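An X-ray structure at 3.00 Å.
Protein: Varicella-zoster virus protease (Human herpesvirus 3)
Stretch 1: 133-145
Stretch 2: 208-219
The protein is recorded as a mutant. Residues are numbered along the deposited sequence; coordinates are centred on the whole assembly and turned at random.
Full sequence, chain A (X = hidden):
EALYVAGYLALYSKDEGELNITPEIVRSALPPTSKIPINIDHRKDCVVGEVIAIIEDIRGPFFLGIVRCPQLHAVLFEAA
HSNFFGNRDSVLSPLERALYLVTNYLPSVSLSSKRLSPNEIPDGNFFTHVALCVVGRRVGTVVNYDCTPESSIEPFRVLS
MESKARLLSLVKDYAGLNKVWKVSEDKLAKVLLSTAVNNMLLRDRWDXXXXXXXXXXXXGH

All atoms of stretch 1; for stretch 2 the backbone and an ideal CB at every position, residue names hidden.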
# COMPACT_ATOMS: atom_id res chain seq x y z
N CYS A 133 -1.20 10.09 -6.82
CA CYS A 133 -1.80 9.34 -5.73
C CYS A 133 -2.52 8.09 -6.24
O CYS A 133 -2.52 7.86 -7.43
CB CYS A 133 -2.82 10.28 -5.08
SG CYS A 133 -3.90 11.13 -6.30
N VAL A 134 -3.13 7.29 -5.36
CA VAL A 134 -3.89 6.12 -5.82
C VAL A 134 -5.08 6.62 -6.63
O VAL A 134 -5.10 6.49 -7.85
CB VAL A 134 -4.39 5.27 -4.66
CG1 VAL A 134 -5.35 4.19 -5.14
CG2 VAL A 134 -3.22 4.62 -4.01
N VAL A 135 -6.08 7.18 -5.97
CA VAL A 135 -7.22 7.71 -6.70
C VAL A 135 -7.52 9.09 -6.18
O VAL A 135 -7.31 9.37 -5.00
CB VAL A 135 -8.44 6.83 -6.60
CG1 VAL A 135 -8.02 5.37 -6.68
CG2 VAL A 135 -9.25 7.16 -5.35
N GLY A 136 -7.97 9.96 -7.07
CA GLY A 136 -8.26 11.31 -6.66
C GLY A 136 -9.72 11.58 -6.38
O GLY A 136 -10.61 10.78 -6.69
N ARG A 137 -9.96 12.73 -5.78
CA ARG A 137 -11.30 13.18 -5.45
C ARG A 137 -12.15 13.37 -6.72
O ARG A 137 -13.38 13.21 -6.66
CB ARG A 137 -11.20 14.53 -4.75
CG ARG A 137 -9.82 14.81 -4.13
CD ARG A 137 -9.82 14.47 -2.65
NE ARG A 137 -10.97 15.10 -2.00
CZ ARG A 137 -11.25 16.40 -2.07
NH1 ARG A 137 -10.42 17.25 -2.70
NH2 ARG A 137 -12.34 16.86 -1.47
N ARG A 138 -11.51 13.74 -7.84
CA ARG A 138 -12.19 13.99 -9.12
C ARG A 138 -12.46 12.80 -10.02
O ARG A 138 -11.76 11.80 -9.97
CB ARG A 138 -11.52 15.14 -9.86
CG ARG A 138 -11.83 16.44 -9.15
CD ARG A 138 -11.02 17.68 -9.56
NE ARG A 138 -11.33 18.75 -8.61
CZ ARG A 138 -10.67 19.90 -8.48
NH1 ARG A 138 -9.63 20.19 -9.26
NH2 ARG A 138 -11.08 20.76 -7.56
N VAL A 139 -13.43 12.95 -10.92
CA VAL A 139 -13.87 11.84 -11.77
C VAL A 139 -13.13 11.29 -13.01
O VAL A 139 -13.46 10.19 -13.46
CB VAL A 139 -15.38 11.99 -12.12
CG1 VAL A 139 -16.18 12.26 -10.85
CG2 VAL A 139 -15.59 13.10 -13.14
N GLY A 140 -12.20 12.03 -13.61
CA GLY A 140 -11.50 11.47 -14.76
C GLY A 140 -10.00 11.53 -14.52
O GLY A 140 -9.21 11.43 -15.47
N THR A 141 -9.64 11.66 -13.23
CA THR A 141 -8.26 11.83 -12.78
C THR A 141 -7.31 10.67 -12.88
O THR A 141 -6.31 10.64 -12.16
CB THR A 141 -8.18 12.41 -11.32
OG1 THR A 141 -8.89 11.56 -10.40
CG2 THR A 141 -8.72 13.81 -11.25
N VAL A 142 -7.60 9.67 -13.70
CA VAL A 142 -6.65 8.58 -13.86
C VAL A 142 -5.60 9.09 -14.87
O VAL A 142 -5.92 9.92 -15.73
CB VAL A 142 -7.35 7.30 -14.32
CG1 VAL A 142 -6.57 6.63 -15.40
CG2 VAL A 142 -7.51 6.38 -13.15
N VAL A 143 -4.35 8.69 -14.73
CA VAL A 143 -3.34 9.18 -15.65
C VAL A 143 -2.55 8.12 -16.39
O VAL A 143 -2.59 6.95 -16.04
CB VAL A 143 -2.38 10.16 -14.97
CG1 VAL A 143 -3.08 11.43 -14.68
CG2 VAL A 143 -1.80 9.57 -13.74
N ASN A 144 -1.88 8.54 -17.45
CA ASN A 144 -1.05 7.67 -18.25
C ASN A 144 0.36 8.23 -18.16
O ASN A 144 0.55 9.44 -18.08
CB ASN A 144 -1.55 7.62 -19.69
CG ASN A 144 -0.91 6.51 -20.50
OD1 ASN A 144 -0.98 5.34 -20.13
ND2 ASN A 144 -0.28 6.86 -21.61
N TYR A 145 1.32 7.32 -18.06
CA TYR A 145 2.76 7.60 -17.97
C TYR A 145 3.44 6.85 -19.11
O TYR A 145 3.01 5.74 -19.45
CB TYR A 145 3.35 6.99 -16.70
CG TYR A 145 2.90 7.51 -15.36
CD1 TYR A 145 1.68 7.13 -14.82
CD2 TYR A 145 3.75 8.30 -14.60
CE1 TYR A 145 1.31 7.54 -13.54
CE2 TYR A 145 3.40 8.71 -13.33
CZ TYR A 145 2.17 8.33 -12.79
OH TYR A 145 1.83 8.78 -11.52
N UNK A 208 -12.33 1.27 -9.27
CA UNK A 208 -12.47 2.70 -9.27
C UNK A 208 -11.55 3.17 -10.38
O UNK A 208 -11.99 3.82 -11.30
CB UNK A 208 -12.13 3.33 -7.91
N UNK A 209 -10.28 2.79 -10.32
CA UNK A 209 -9.32 3.15 -11.35
C UNK A 209 -9.74 2.58 -12.70
O UNK A 209 -9.35 3.10 -13.75
CB UNK A 209 -7.92 2.66 -10.97
N UNK A 210 -10.53 1.53 -12.71
CA UNK A 210 -10.99 0.98 -13.97
C UNK A 210 -11.89 2.01 -14.63
O UNK A 210 -11.63 2.41 -15.75
CB UNK A 210 -11.72 -0.35 -13.77
N UNK A 211 -12.90 2.48 -13.92
CA UNK A 211 -13.83 3.45 -14.50
C UNK A 211 -13.32 4.87 -14.70
O UNK A 211 -13.77 5.53 -15.65
CB UNK A 211 -15.07 3.52 -13.61
N UNK A 212 -12.40 5.36 -13.86
CA UNK A 212 -11.85 6.71 -14.02
C UNK A 212 -11.08 6.70 -15.34
O UNK A 212 -11.04 7.70 -16.07
CB UNK A 212 -10.96 7.11 -12.84
N UNK A 213 -10.46 5.55 -15.63
CA UNK A 213 -9.68 5.32 -16.85
C UNK A 213 -10.60 5.44 -18.08
O UNK A 213 -10.31 6.17 -19.01
CB UNK A 213 -9.01 3.95 -16.81
N UNK A 214 -11.72 4.73 -18.05
CA UNK A 214 -12.70 4.76 -19.13
C UNK A 214 -13.26 6.17 -19.31
O UNK A 214 -13.58 6.59 -20.41
CB UNK A 214 -13.83 3.77 -18.85
N UNK A 215 -13.42 6.89 -18.21
CA UNK A 215 -13.94 8.24 -18.31
C UNK A 215 -12.94 9.17 -18.99
O UNK A 215 -13.32 10.04 -19.77
CB UNK A 215 -14.30 8.77 -16.92
N UNK A 216 -11.65 8.99 -18.72
CA UNK A 216 -10.65 9.87 -19.33
C UNK A 216 -10.48 9.62 -20.83
O UNK A 216 -9.91 10.44 -21.56
CB UNK A 216 -9.30 9.69 -18.63
N UNK A 217 -11.01 8.51 -21.32
CA UNK A 217 -10.84 8.23 -22.72
C UNK A 217 -9.67 7.29 -22.92
O UNK A 217 -9.31 7.01 -24.06
CB UNK A 217 -10.64 9.52 -23.51
N UNK A 218 -9.05 6.84 -21.83
CA UNK A 218 -7.95 5.90 -21.95
C UNK A 218 -8.65 4.58 -22.19
O UNK A 218 -8.98 3.86 -21.27
CB UNK A 218 -7.03 5.88 -20.72
N UNK A 219 -8.99 4.34 -23.44
CA UNK A 219 -9.68 3.11 -23.80
C UNK A 219 -8.60 2.13 -24.26
O UNK A 219 -8.70 0.92 -24.01
CB UNK A 219 -10.74 3.34 -24.88

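Stretch 1, mostly loop, runs past a helix that enters stretch 2 from earlier in the chain.

Position 208 points its CA-to-CB bond toward stretch 1. The ideal CB of 208 lies 4.8 Å from Val 135 CG1, so a modest apolar side chain would suit. It is Val 208, whose CG1 reaches to 4.1 Å from Val 135 CG1.

Position 209 points sideways, with its ideal CB 4.3 Å from Val 142 CG2. Valine, isoleucine or leucine could touch both Val 142 and Val 135. Val 209 does so: Val 209 CG1 is 3.6 Å from Val 142 CG2, and Val 209 CG2 is 3.7 Å from Val 135 CG1.

Positions 210 and 211 point away, little limited by stretch 1. They are Ala 210 and Lys 211.

Position 212 points toward stretch 1. The ideal CB of 212 is 3.5 Å from Val 142 CG2. Beyond it lie the carbonyl oxygens of Gly 136, Arg 138 and Val 139, which favour a long donor; lysine or arginine would fit. The residue is Arg 212. Arg 212 CB packs 3.4 Å from Val 142 CG2, and Arg 212 CD passes 3.2 Å from Val 139 O. Arg 212 NH2 gives a weak hydrogen bond to Gly 136 O at 2.5 Å. Arg 138 O sits over one face of the guanidinium, 3.3 Å from Arg 212 CZ. Arg 138 O accepts a hydrogen bond from Thr 141 OG1 at 2.9 Å.

Position 213 points away overall, yet its ideal CB is 3.9 Å from Val 142 CG1. A side chain with an aliphatic base would suit, and its end could be polar. In Arg 213, CG lies 3.7 Å from Val 142 CG1.

Position 214 points away. It is Arg 214.

Position 215 points toward the loop, its ideal CB 3.8 Å from Val 139 O. Many side chains could turn outward from here. Glu 215 does, keeping CB near the loop while its end leads away.

Position 216 has its ideal CB 3.6 Å from Gly 140 O, so a small residue suits. Ala 216 places its methyl there.

Position 217 has positive phi (97°). A CB would be jammed against the preceding carbonyl oxygen, which calls for glycine. It is Gly 217, the first residue to leave helical angles.

Position 218 points toward stretch 1, but its ideal CB is 5.4 Å from Val 142 CG1. A longer apolar chain could cross the gap. Ile 218 sends CD1 to 3.8 Å from Val 142 CG1 and 4.1 Å from Asn 144 CB.

Position 219 is out of reach. It is Met 219.

Stretch 2 (208-219) VVAKRRREAGIM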
# COMPACT_ATOMS: atom_id res chain seq x y z
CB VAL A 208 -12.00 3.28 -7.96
CG1 VAL A 208 -11.87 4.78 -8.07
CG2 VAL A 208 -12.96 2.88 -6.87
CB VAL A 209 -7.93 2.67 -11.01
CG1 VAL A 209 -6.96 3.01 -12.09
CG2 VAL A 209 -7.50 3.32 -9.75
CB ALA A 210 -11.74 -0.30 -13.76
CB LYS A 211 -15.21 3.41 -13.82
CG LYS A 211 -15.27 3.97 -12.43
CD LYS A 211 -16.45 3.40 -11.63
CE LYS A 211 -16.17 1.94 -11.19
NZ LYS A 211 -15.62 1.02 -12.27
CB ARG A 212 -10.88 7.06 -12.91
CG ARG A 212 -11.43 7.00 -11.49
CD ARG A 212 -12.27 8.22 -11.19
NE ARG A 212 -12.55 8.41 -9.77
CZ ARG A 212 -11.63 8.69 -8.84
NH1 ARG A 212 -10.33 8.78 -9.13
NH2 ARG A 212 -12.03 8.86 -7.58
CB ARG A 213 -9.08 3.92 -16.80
CG ARG A 213 -7.70 3.75 -17.44
CD ARG A 213 -7.35 2.26 -17.55
NE ARG A 213 -8.39 1.56 -18.30
CZ ARG A 213 -8.39 1.39 -19.62
NH1 ARG A 213 -7.34 1.74 -20.35
NH2 ARG A 213 -9.42 0.78 -20.20
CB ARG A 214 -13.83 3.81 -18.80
CG ARG A 214 -13.86 2.56 -19.62
CD ARG A 214 -14.40 2.83 -21.01
NE ARG A 214 -15.58 2.01 -21.35
CZ ARG A 214 -15.55 0.70 -21.59
NH1 ARG A 214 -14.41 0.01 -21.54
NH2 ARG A 214 -16.68 0.07 -21.88
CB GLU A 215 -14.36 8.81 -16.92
CG GLU A 215 -15.86 8.64 -16.52
CD GLU A 215 -16.90 9.21 -17.55
OE1 GLU A 215 -16.52 9.80 -18.59
OE2 GLU A 215 -18.13 9.06 -17.33
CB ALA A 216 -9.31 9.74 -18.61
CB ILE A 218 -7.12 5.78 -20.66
CG1 ILE A 218 -6.55 7.13 -20.23
CG2 ILE A 218 -6.00 4.80 -20.87
CD1 ILE A 218 -5.58 7.05 -19.02
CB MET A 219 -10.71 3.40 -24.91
CG MET A 219 -12.03 2.63 -24.84
SD MET A 219 -11.95 0.98 -25.47
CE MET A 219 -11.44 0.09 -23.99
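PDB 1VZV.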